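Local coordinates for DNA-binding protein HU (PDB 1P71), which binds and bends DNA as a histone-like homodimer, wrapping it to protect it from denaturation, and is essential for heterocyst differentiation, at the interface of chains A and B. Sequence-based numbering; all coordinates share one arbitrary frame. Chains: chain A/B, DNA-binding protein HU.

Contact 1: the interface of chains A and B. Residues chain A 47, 84-85, 88; chain B 32-33, 36, 77.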
ATOM      1  N   PHE A  47       4.563   1.005  -8.601  1.00 29.39           N
ATOM      2  CA  PHE A  47       4.466   0.766  -7.168  1.00 28.92           C
ATOM      3  C   PHE A  47       3.177   0.041  -6.821  1.00 29.17           C
ATOM      4  O   PHE A  47       3.200  -1.049  -6.254  1.00 28.92           O
ATOM      5  CB  PHE A  47       4.568   2.075  -6.389  1.00 28.57           C
ATOM      6  CG  PHE A  47       4.460   1.893  -4.902  1.00 29.29           C
ATOM      7  CD1 PHE A  47       5.566   1.475  -4.149  1.00 28.54           C
ATOM      8  CD2 PHE A  47       3.242   2.110  -4.255  1.00 28.54           C
ATOM      9  CE1 PHE A  47       5.461   1.295  -2.775  1.00 28.19           C
ATOM     10  CE2 PHE A  47       3.117   1.929  -2.889  1.00 28.89           C
ATOM     11  CZ  PHE A  47       4.220   1.513  -2.144  1.00 30.32           C
ATOM     12  N   LEU A  84       6.495  -3.690 -10.974  1.00 26.35           N
ATOM     13  CA  LEU A  84       7.866  -3.487 -10.494  1.00 26.83           C
ATOM     14  C   LEU A  84       8.005  -3.923  -9.044  1.00 26.24           C
ATOM     15  O   LEU A  84       8.982  -4.581  -8.686  1.00 26.49           O
ATOM     16  CB  LEU A  84       8.347  -2.027 -10.676  1.00 27.11           C
ATOM     17  CG  LEU A  84       9.779  -1.732 -10.164  1.00 28.85           C
ATOM     18  CD1 LEU A  84      10.921  -2.074 -11.189  1.00 29.82           C
ATOM     19  CD2 LEU A  84       9.963  -0.308  -9.610  1.00 31.21           C
ATOM     20  N   PHE A  85       7.028  -3.568  -8.217  1.00 25.32           N
ATOM     21  CA  PHE A  85       7.016  -3.997  -6.819  1.00 24.95           C
ATOM     22  C   PHE A  85       6.983  -5.545  -6.721  1.00 24.72           C
ATOM     23  O   PHE A  85       7.815  -6.149  -6.052  1.00 24.21           O
ATOM     24  CB  PHE A  85       5.834  -3.345  -6.101  1.00 24.57           C
ATOM     25  CG  PHE A  85       5.965  -3.293  -4.604  1.00 26.06           C
ATOM     26  CD1 PHE A  85       6.955  -4.040  -3.927  1.00 27.19           C
ATOM     27  CD2 PHE A  85       5.101  -2.510  -3.860  1.00 27.04           C
ATOM     28  CE1 PHE A  85       7.061  -3.981  -2.549  1.00 27.48           C
ATOM     29  CE2 PHE A  85       5.208  -2.446  -2.466  1.00 28.30           C
ATOM     30  CZ  PHE A  85       6.187  -3.189  -1.812  1.00 25.96           C
ATOM     31  N   LYS A  88      10.444  -7.099  -7.925  1.00 26.19           N
ATOM     32  CA  LYS A  88      11.578  -6.883  -7.035  1.00 26.86           C
ATOM     33  C   LYS A  88      11.461  -7.842  -5.845  1.00 26.64           C
ATOM     34  O   LYS A  88      12.457  -8.388  -5.371  1.00 25.41           O
ATOM     35  CB  LYS A  88      11.657  -5.426  -6.568  1.00 27.27           C
ATOM     36  CG  LYS A  88      12.020  -4.387  -7.644  1.00 29.36           C
ATOM     37  CD  LYS A  88      13.176  -4.797  -8.579  1.00 36.73           C
ATOM     38  CE  LYS A  88      14.547  -4.393  -8.034  1.00 40.20           C
ATOM     39  NZ  LYS A  88      15.301  -3.431  -8.946  1.00 42.15           N
TER
ATOM     40  N   ILE B  32      10.689   1.977   0.011  1.00 28.28           N
ATOM     41  CA  ILE B  32       9.738   0.977   0.478  1.00 28.61           C
ATOM     42  C   ILE B  32       9.888  -0.341  -0.306  1.00 28.47           C
ATOM     43  O   ILE B  32       9.960  -1.410   0.294  1.00 28.77           O
ATOM     44  CB  ILE B  32       8.261   1.493   0.421  1.00 27.80           C
ATOM     45  CG1 ILE B  32       7.982   2.497   1.544  1.00 27.69           C
ATOM     46  CG2 ILE B  32       7.332   0.345   0.584  1.00 28.74           C
ATOM     47  CD1 ILE B  32       6.770   3.476   1.263  1.00 28.95           C
ATOM     48  N   ILE B  33       9.938  -0.262  -1.635  1.00 28.23           N
ATOM     49  CA  ILE B  33      10.046  -1.452  -2.480  1.00 27.63           C
ATOM     50  C   ILE B  33      11.305  -2.253  -2.154  1.00 28.10           C
ATOM     51  O   ILE B  33      11.275  -3.485  -2.082  1.00 27.32           O
ATOM     52  CB  ILE B  33      10.035  -1.039  -3.969  1.00 28.13           C
ATOM     53  CG1 ILE B  33       8.604  -0.694  -4.408  1.00 28.22           C
ATOM     54  CG2 ILE B  33      10.629  -2.135  -4.860  1.00 26.98           C
ATOM     55  CD1 ILE B  33       8.461  -0.235  -5.864  1.00 30.74           C
ATOM     56  N   VAL B  36      11.044  -3.800   1.400  1.00 27.78           N
ATOM     57  CA  VAL B  36      10.187  -4.989   1.353  1.00 27.88           C
ATOM     58  C   VAL B  36      10.844  -6.152   0.614  1.00 28.09           C
ATOM     59  O   VAL B  36      10.826  -7.282   1.104  1.00 28.27           O
ATOM     60  CB  VAL B  36       8.781  -4.682   0.778  1.00 27.56           C
ATOM     61  CG1 VAL B  36       8.001  -5.973   0.551  1.00 27.44           C
ATOM     62  CG2 VAL B  36       8.035  -3.733   1.712  1.00 28.36           C
ATOM     63  N   PRO B  77       4.225  -8.783  -2.162  1.00 28.52           N
ATOM     64  CA  PRO B  77       4.082  -7.643  -1.261  1.00 28.84           C
ATOM     65  C   PRO B  77       2.666  -7.545  -0.710  1.00 29.22           C
ATOM     66  O   PRO B  77       1.701  -7.880  -1.408  1.00 29.45           O
ATOM     67  CB  PRO B  77       4.409  -6.435  -2.151  1.00 29.18           C
ATOM     68  CG  PRO B  77       4.276  -6.895  -3.548  1.00 28.57           C
ATOM     69  CD  PRO B  77       4.361  -8.386  -3.579  1.00 28.78           C
TER
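The C-terminal helix 83-89 of one HU subunit, a member of the bacterial histone-like family, docks between helix 18-37 and strand 74-81 of its partner, and A:Phe85 is the side chain that fills the join. Its ring is sandwiched. Over one face lies B:Ile33 CG1, displaced toward the rim and 3.8 Å from the centroid of the A:Phe85 ring; over the opposite face lies B:Pro77 CB, also toward the rim, 3.6 Å from A:Phe85 CE1. Both are CH-pi contacts, and together they should limit tilting of the ring. The rim is met in plane by B:Val36 CB, while the gamma-methyl B:Val36 CG1 sits 3.8 Å from A:Phe85 CE1. With CG turned away from the backbone N (chi1 -159°), A:Phe85 projects off its helix into this slot.

B:Ile33 serves several neighbours with different branches. The methylene CG1 that covers A:Phe85 also comes within 3.7 Å of A:Phe47 CD1, so two aromatic rings share it. Its terminal methyl CD1 reaches on, in a straight chain (chi2 179°), to A:Leu84 CD2 at 4.0 Å. The other branch, CG2, touches the aliphatic part of A:Lys88, 3.8 Å from CG of that lysine. A:Phe47, from the loop preceding strand 48-55, takes B:Ile32 CG2 at its ring edge, in plane and 4.0 Å from A:Phe47 CE1. Its backbone O lies at the edge of the A:Phe85 ring, in plane, within the same chain.

Contact 2: the interface of chains A and B. Residues chain A 10, 13-14, 16; chain B 23-24, 27-28.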
ATOM      1  N   VAL A  10      15.117   8.857   2.525  1.00 32.95           N
ATOM      2  CA  VAL A  10      14.547   9.733   1.498  1.00 32.83           C
ATOM      3  C   VAL A  10      15.294  11.069   1.426  1.00 33.22           C
ATOM      4  O   VAL A  10      15.741  11.496   0.350  1.00 33.24           O
ATOM      5  CB  VAL A  10      13.042   9.969   1.740  1.00 32.70           C
ATOM      6  CG1 VAL A  10      12.505  11.024   0.799  1.00 31.97           C
ATOM      7  CG2 VAL A  10      12.274   8.665   1.562  1.00 32.30           C
ATOM      8  N   LYS A  13      18.318  10.404  -0.371  1.00 35.75           N
ATOM      9  CA  LYS A  13      18.123  10.070  -1.790  1.00 36.13           C
ATOM     10  C   LYS A  13      17.650  11.233  -2.654  1.00 36.26           C
ATOM     11  O   LYS A  13      18.036  11.344  -3.820  1.00 36.98           O
ATOM     12  CB  LYS A  13      17.124   8.921  -1.938  1.00 36.17           C
ATOM     13  CG  LYS A  13      17.693   7.552  -1.632  1.00 36.74           C
ATOM     14  N   ALA A  14      16.820  12.097  -2.072  1.00 36.32           N
ATOM     15  CA  ALA A  14      16.223  13.238  -2.782  1.00 36.25           C
ATOM     16  C   ALA A  14      16.931  14.563  -2.512  1.00 36.19           C
ATOM     17  O   ALA A  14      16.603  15.589  -3.125  1.00 36.40           O
ATOM     18  CB  ALA A  14      14.740  13.352  -2.429  1.00 35.98           C
ATOM     19  N   VAL A  16      16.729  16.376   0.242  1.00 34.78           N
ATOM     20  CA  VAL A  16      15.956  17.338   1.045  1.00 34.56           C
ATOM     21  C   VAL A  16      16.132  17.095   2.555  1.00 34.49           C
ATOM     22  O   VAL A  16      16.529  15.923   2.992  1.00 35.32           O
ATOM     23  CB  VAL A  16      14.467  17.319   0.678  1.00 34.57           C
ATOM     24  CG1 VAL A  16      14.293  17.480  -0.838  1.00 34.85           C
ATOM     25  CG2 VAL A  16      13.803  16.049   1.198  1.00 33.89           C
TER
ATOM     26  N   ALA B  23      10.580  14.274  -6.124  1.00 30.37           N
ATOM     27  CA  ALA B  23      11.842  13.619  -5.771  1.00 30.49           C
ATOM     28  C   ALA B  23      11.777  12.938  -4.403  1.00 30.46           C
ATOM     29  O   ALA B  23      12.369  11.869  -4.204  1.00 30.36           O
ATOM     30  CB  ALA B  23      13.016  14.628  -5.837  1.00 30.35           C
ATOM     31  N   VAL B  24      11.046  13.550  -3.468  1.00 30.89           N
ATOM     32  CA  VAL B  24      10.773  12.922  -2.170  1.00 30.59           C
ATOM     33  C   VAL B  24       9.861  11.708  -2.335  1.00 30.66           C
ATOM     34  O   VAL B  24      10.168  10.639  -1.808  1.00 30.42           O
ATOM     35  CB  VAL B  24      10.174  13.916  -1.141  1.00 30.85           C
ATOM     36  CG1 VAL B  24       9.547  13.180   0.061  1.00 30.32           C
ATOM     37  CG2 VAL B  24      11.222  14.895  -0.670  1.00 29.97           C
ATOM     38  N   ALA B  27      11.610   8.810  -4.142  1.00 30.62           N
ATOM     39  CA  ALA B  27      12.602   8.209  -3.269  1.00 30.37           C
ATOM     40  C   ALA B  27      11.911   7.301  -2.265  1.00 29.98           C
ATOM     41  O   ALA B  27      12.322   6.169  -2.056  1.00 29.58           O
ATOM     42  CB  ALA B  27      13.427   9.270  -2.573  1.00 30.07           C
ATOM     43  N   ALA B  28      10.839   7.798  -1.668  1.00 29.72           N
ATOM     44  CA  ALA B  28      10.097   7.050  -0.668  1.00 29.51           C
ATOM     45  C   ALA B  28       9.552   5.713  -1.186  1.00 29.37           C
ATOM     46  O   ALA B  28       9.645   4.700  -0.489  1.00 29.24           O
ATOM     47  CB  ALA B  28       8.978   7.932  -0.083  1.00 29.58           C
TER
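Methyl-to-methyl packing pairs A:Val16 with B:Val24 and A:Val10 with the same residue, in the helix-on-helix part of the HU dimer interface. A:Val16 CG2 and B:Val24 CG2 approach to 3.4 Å, tighter than usual for carbons, with the two side chains crossing at about a right angle. In A:Val16, CG1 stands beside the backbone N, opposite the carbonyl carbon (chi1 -52°), which puts CG2, the touching methyl, between N and the carbonyl carbon, a crowded position. The other methyl of B:Val24, CG1, meets A:Val10 CG1 at 3.7 Å, so its two branches are divided between A:Val10 and A:Val16.

A second kind of contact sets side-chain carbons against the partner's backbone. A:Val10 CG2 rests 3.5 Å from B:Ala28 CA, and A:Val10 CG1 is the same 3.5 Å from B:Val24 O. Similarly, A:Ala14 CB comes down on the peptide of B:Ala23, 3.3 Å from its O. The small alanine side chains of helix 18-37 probably help the helices approach this closely.

Beside these, the B:Ala27 methyl touches A:Lys13 CB at 3.8 Å and A:Val10 CG1 at 3.9 Å; the lysine is modelled incompletely, and its contact is carried by the start of its chain.

In the fold, the C-terminal end of helix 3-14 and A:Val16 lie against the stretch 23-28 of the partner's helix 18-37.

Contact 3: the interface of chains A and B. Residues chain A 23-24, 27-28, 31; chain B 10, 13-14.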
ATOM      1  N   ALA A  23       7.896  16.211   6.060  1.00 30.18           N
ATOM      2  CA  ALA A  23       6.795  17.085   5.668  1.00 30.19           C
ATOM      3  C   ALA A  23       6.076  16.556   4.422  1.00 30.49           C
ATOM      4  O   ALA A  23       4.850  16.361   4.425  1.00 30.70           O
ATOM      5  CB  ALA A  23       7.311  18.511   5.440  1.00 30.24           C
ATOM      6  N   VAL A  24       6.846  16.305   3.363  1.00 30.85           N
ATOM      7  CA  VAL A  24       6.271  15.845   2.103  1.00 31.16           C
ATOM      8  C   VAL A  24       5.696  14.420   2.236  1.00 31.08           C
ATOM      9  O   VAL A  24       4.615  14.123   1.719  1.00 30.41           O
ATOM     10  CB  VAL A  24       7.306  15.939   0.941  1.00 31.16           C
ATOM     11  CG1 VAL A  24       6.741  15.340  -0.354  1.00 32.51           C
ATOM     12  CG2 VAL A  24       7.750  17.379   0.720  1.00 31.29           C
ATOM     13  N   ALA A  27       2.275  14.544   4.272  1.00 32.21           N
ATOM     14  CA  ALA A  27       1.215  15.061   3.413  1.00 31.83           C
ATOM     15  C   ALA A  27       0.783  14.052   2.350  1.00 31.68           C
ATOM     16  O   ALA A  27      -0.383  14.007   2.003  1.00 31.92           O
ATOM     17  CB  ALA A  27       1.622  16.360   2.773  1.00 31.87           C
ATOM     18  N   ALA A  28       1.725  13.253   1.843  1.00 31.37           N
ATOM     19  CA  ALA A  28       1.453  12.257   0.795  1.00 30.76           C
ATOM     20  C   ALA A  28       0.552  11.143   1.311  1.00 30.53           C
ATOM     21  O   ALA A  28      -0.450  10.799   0.672  1.00 30.82           O
ATOM     22  CB  ALA A  28       2.765  11.690   0.238  1.00 30.40           C
ATOM     23  N   THR A  31      -2.918  12.535   2.173  1.00 27.74           N
ATOM     24  CA  THR A  31      -3.639  12.705   0.909  1.00 27.26           C
ATOM     25  C   THR A  31      -4.176  11.405   0.350  1.00 27.31           C
ATOM     26  O   THR A  31      -5.301  11.359  -0.140  1.00 26.93           O
ATOM     27  CB  THR A  31      -2.732  13.373  -0.138  1.00 27.72           C
ATOM     28  OG1 THR A  31      -2.356  14.679   0.318  1.00 27.29           O
ATOM     29  CG2 THR A  31      -3.508  13.654  -1.452  1.00 26.82           C
TER
ATOM     30  N   VAL B  10       0.736  17.514  -2.778  1.00 32.66           N
ATOM     31  CA  VAL B  10       1.687  17.467  -1.666  1.00 32.79           C
ATOM     32  C   VAL B  10       2.735  18.596  -1.677  1.00 32.56           C
ATOM     33  O   VAL B  10       3.261  18.972  -0.617  1.00 32.61           O
ATOM     34  CB  VAL B  10       2.378  16.103  -1.598  1.00 32.52           C
ATOM     35  CG1 VAL B  10       3.523  16.124  -0.607  1.00 33.23           C
ATOM     36  CG2 VAL B  10       1.377  15.031  -1.203  1.00 33.31           C
ATOM     37  N   LYS B  13       0.539  21.364   0.285  1.00 33.74           N
ATOM     38  CA  LYS B  13       0.380  21.172   1.734  1.00 33.79           C
ATOM     39  C   LYS B  13       1.683  21.385   2.528  1.00 33.65           C
ATOM     40  O   LYS B  13       1.631  21.914   3.655  1.00 33.58           O
ATOM     41  CB  LYS B  13      -0.189  19.768   2.031  1.00 33.66           C
ATOM     42  CG  LYS B  13      -1.731  19.632   1.925  1.00 34.38           C
ATOM     43  CD  LYS B  13      -2.161  18.155   1.797  1.00 35.50           C
ATOM     44  CE  LYS B  13      -3.614  18.031   1.274  1.00 36.83           C
ATOM     45  NZ  LYS B  13      -4.127  16.602   1.295  1.00 35.81           N
ATOM     46  N   ALA B  14       2.842  20.973   1.944  1.00 33.61           N
ATOM     47  CA  ALA B  14       4.141  21.035   2.637  1.00 33.27           C
ATOM     48  C   ALA B  14       4.877  22.367   2.396  1.00 33.68           C
ATOM     49  O   ALA B  14       5.858  22.721   3.119  1.00 33.54           O
ATOM     50  CB  ALA B  14       5.031  19.811   2.264  1.00 33.05           C
TER
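B:Lys13 NZ donates a hydrogen bond to the hydroxyl A:Thr31 OG1 at 2.8 Å, linking helix 3-14 of chain B to helix 18-37 of chain A. The lysine reaches it with a chain extended beyond CG, while its CB stays against A:Ala27 CB at 3.9 Å. One helical turn before the lysine, B:Val10 presses both methyls on chain A: CG1 lies 3.3 Å from A:Val24 CG1, closer than normal carbon contact, and CG2 lies 3.4 Å from A:Ala28 CA, over the backbone. B:Ala14 CB adds a looser touch on A:Val24 CG2.

Behind this first shell, A:Thr31 OG1 passes its own hydrogen on to the backbone carbonyl A:Ala27 O at 2.7 Å, with a C=O...donor angle of 151° and the donor tilted 29° from the carbonyl plane. With OG1 beside the backbone N (chi1 -62°), this bond probably holds the side chain so that its oxygen can accept from the lysine. A:Ala27 and A:Ala28, with small side chains, probably let B:Val10 lie close to the helix backbone.

The patch helps hold the two subunits together as the homodimer that binds DNA.

Contacts 2 and 3 are essentially twins related by the dimer's two-fold axis: each sets helix 3-14 of one chain on helix 18-37 of the other, though the lysine bond to threonine is modelled on the contact 3 side only, A:Lys13 being incomplete. Their C-alpha centres are about 13 Å apart. The C-alpha centre of contact 1 lies about 16 Å from that of contact 2 and about 22 Å from that of contact 3; it uses the later part of the B helix 18-37 whose earlier part serves contact 2. That long helix thus meets the partner's first and C-terminal helices, intertwining the subunits into a body that carries the DNA-binding beta arms.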